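Local coordinates for protein obscurin (Homo sapiens, PDB 4C4K) that is a giant muscle protein that probably binds titin through its immunoglobulin domains and probably carries RhoGEF and protein kinase activities, at residues A49-A54 against L62-L67. Residues are numbered along the deposited sequence; the frame is centred on the assembly and turned at random.
With EDO (1,2-ethanediol), chain I.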
loop_
_atom_site.group_PDB
_atom_site.type_symbol
_atom_site.label_atom_id
_atom_site.label_comp_id
_atom_site.label_asym_id
_atom_site.label_seq_id
_atom_site.Cartn_x
_atom_site.Cartn_y
_atom_site.Cartn_z
ATOM N N ALA A 49 4.636 -8.389 23.451
ATOM C CA ALA A 49 3.499 -8.237 24.355
ATOM C C ALA A 49 2.370 -7.346 23.768
ATOM O O ALA A 49 1.188 -7.626 23.960
ATOM C CB ALA A 49 3.978 -7.693 25.688
ATOM N N ARG A 50 2.738 -6.290 23.035
ATOM C CA ARG A 50 1.734 -5.369 22.514
ATOM C C ARG A 50 1.461 -5.504 21.026
ATOM O O ARG A 50 0.495 -4.930 20.563
ATOM C CB ARG A 50 2.129 -3.918 22.822
ATOM C CG ARG A 50 2.313 -3.560 24.290
ATOM C CD ARG A 50 2.158 -2.066 24.514
ATOM N NE ARG A 50 3.063 -1.254 23.685
ATOM C CZ ARG A 50 2.670 -0.470 22.685
ATOM N NH1 ARG A 50 1.392 -0.411 22.338
ATOM N NH2 ARG A 50 3.555 0.237 22.007
ATOM N N PHE A 51 2.305 -6.224 20.270
ATOM C CA PHE A 51 2.179 -6.379 18.813
ATOM C C PHE A 51 1.944 -7.829 18.505
ATOM O O PHE A 51 2.799 -8.671 18.797
ATOM C CB PHE A 51 3.432 -5.840 18.101
ATOM C CG PHE A 51 3.562 -4.344 18.274
ATOM C CD1 PHE A 51 4.192 -3.808 19.392
ATOM C CD2 PHE A 51 3.032 -3.470 17.331
ATOM C CE1 PHE A 51 4.258 -2.419 19.579
ATOM C CE2 PHE A 51 3.122 -2.087 17.501
ATOM C CZ PHE A 51 3.724 -1.568 18.631
ATOM N N ARG A 52 0.755 -8.136 17.964
ATOM C CA ARG A 52 0.380 -9.521 17.678
ATOM C C ARG A 52 0.161 -9.739 16.204
ATOM O O ARG A 52 -0.659 -9.066 15.609
ATOM C CB ARG A 52 -0.876 -9.922 18.473
ATOM C CG ARG A 52 -0.823 -9.505 19.931
ATOM C CD ARG A 52 0.267 -10.246 20.681
ATOM N NE ARG A 52 0.202 -9.991 22.116
ATOM C CZ ARG A 52 -0.745 -10.462 22.919
ATOM N NH1 ARG A 52 -1.733 -11.203 22.433
ATOM N NH2 ARG A 52 -0.719 -10.186 24.211
ATOM N N LEU A 53 0.882 -10.689 15.636
ATOM C CA LEU A 53 0.799 -11.024 14.222
ATOM C C LEU A 53 0.133 -12.367 14.044
ATOM O O LEU A 53 0.408 -13.305 14.801
ATOM C CB LEU A 53 2.201 -11.035 13.603
ATOM C CG LEU A 53 2.925 -9.702 13.591
ATOM C CD1 LEU A 53 4.432 -9.914 13.561
ATOM C CD2 LEU A 53 2.533 -8.900 12.393
ATOM N N ALA A 54 -0.775 -12.459 13.063
ATOM C CA ALA A 54 -1.486 -13.707 12.811
ATOM C C ALA A 54 -1.916 -13.797 11.365
ATOM O O ALA A 54 -1.998 -12.787 10.663
ATOM C CB ALA A 54 -2.696 -13.831 13.745
ATOM N N LEU A 62 -2.239 -7.597 12.055
ATOM C CA LEU A 62 -1.404 -6.934 13.036
ATOM C C LEU A 62 -2.339 -6.304 14.067
ATOM O O LEU A 62 -3.052 -5.357 13.742
ATOM C CB LEU A 62 -0.482 -5.862 12.425
ATOM C CG LEU A 62 0.323 -5.011 13.465
ATOM C CD1 LEU A 62 1.139 -5.918 14.440
ATOM C CD2 LEU A 62 1.214 -4.008 12.767
ATOM N N THR A 63 -2.334 -6.824 15.311
ATOM C CA THR A 63 -3.149 -6.240 16.378
ATOM C C THR A 63 -2.214 -5.505 17.313
ATOM O O THR A 63 -1.187 -6.047 17.687
ATOM C CB THR A 63 -3.958 -7.320 17.132
ATOM O OG1 THR A 63 -4.853 -7.927 16.206
ATOM C CG2 THR A 63 -4.756 -6.742 18.302
ATOM N N ILE A 64 -2.570 -4.286 17.696
ATOM C CA ILE A 64 -1.753 -3.479 18.624
ATOM C C ILE A 64 -2.542 -3.310 19.891
ATOM O O ILE A 64 -3.644 -2.764 19.844
ATOM C CB ILE A 64 -1.323 -2.113 17.990
ATOM C CG1 ILE A 64 -0.673 -2.362 16.608
ATOM C CG2 ILE A 64 -0.363 -1.352 18.929
ATOM C CD1 ILE A 64 -0.482 -1.092 15.691
ATOM N N LEU A 65 -1.972 -3.751 21.031
ATOM C CA LEU A 65 -2.637 -3.683 22.306
ATOM C C LEU A 65 -2.117 -2.528 23.126
ATOM O O LEU A 65 -0.951 -2.150 22.990
ATOM C CB LEU A 65 -2.454 -4.994 23.074
ATOM C CG LEU A 65 -2.948 -6.298 22.386
ATOM C CD1 LEU A 65 -2.744 -7.492 23.326
ATOM C CD2 LEU A 65 -4.452 -6.215 22.044
ATOM N N ASP A 66 -2.973 -1.972 23.983
ATOM C CA ASP A 66 -2.605 -0.895 24.900
ATOM C C ASP A 66 -1.935 0.276 24.178
ATOM O O ASP A 66 -0.820 0.657 24.516
ATOM C CB ASP A 66 -1.727 -1.445 26.045
ATOM C CG ASP A 66 -1.843 -0.643 27.321
ATOM O OD1 ASP A 66 -2.812 0.155 27.437
ATOM O OD2 ASP A 66 -0.983 -0.827 28.220
ATOM N N LEU A 67 -2.604 0.797 23.148
ATOM C CA LEU A 67 -2.130 1.897 22.295
ATOM C C LEU A 67 -1.472 3.036 23.045
ATOM O O LEU A 67 -1.990 3.494 24.055
ATOM C CB LEU A 67 -3.294 2.482 21.478
ATOM C CG LEU A 67 -3.931 1.584 20.431
ATOM C CD1 LEU A 67 -5.230 2.182 19.965
ATOM C CD2 LEU A 67 -2.969 1.334 19.261
HETATM C C1 EDO I . 5.952 -3.442 22.838
HETATM O O1 EDO I . 6.431 -2.789 24.007
HETATM C C2 EDO I . 5.867 -4.971 23.109
HETATM O O2 EDO I . 5.373 -5.654 21.959
HETATM O O HOH W 1 -3.576 -10.270 15.578
#
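A bend at chi3 (-56°) turns the end of the R50 side chain in toward 62-67, so that NH1 reaches L65 O, and in R52 the bend comes earlier, at chi2, folding the guanidinium over its own chain toward A49. NH1 of R50 donates to L65 O at 3.0 Å, the oxygen lying near the guanidinium plane and the bond running almost along the C=O axis. The same nitrogen forms a salt bridge with D71, so NH1 is held by two acceptors while F51 CE1 packs against one face of the guanidinium, toward the rim. An alanine in place of R50 would probably keep the backbone bond from L65 N to R50 O (2.8 Å) but lose both the tether to L65 O and the charge pairing with D71. F51, L53, L62 and I64 share one face of the sheet; there the F51 ring lies alongside I64, with CE2 3.8 Å from I64 CG2, while L53 CD2 meets L62 CD1 at 3.9 Å; Y75 and W38 of the facing sheet extend this apolar layer inward. R52 and T63 project from the other face. There NE and NH2 of R52 both grip A49 O, and L65 CD1 sits over one guanidinium face, 3.5 Å from NH2. A water bridges R52 O and T63 OG1, whose hydroxyl also bonds T23. R52 and T63 form the hydrogen-bonded pair of the ladder, joined by nearly straight bonds from R52 N to T63 O (2.9 Å) and T63 N to R52 O (2.8 Å). Strands 51-56 and 59-64 thus make an antiparallel beta hairpin, the D-E pair at one edge of an I-set immunoglobulin beta sandwich.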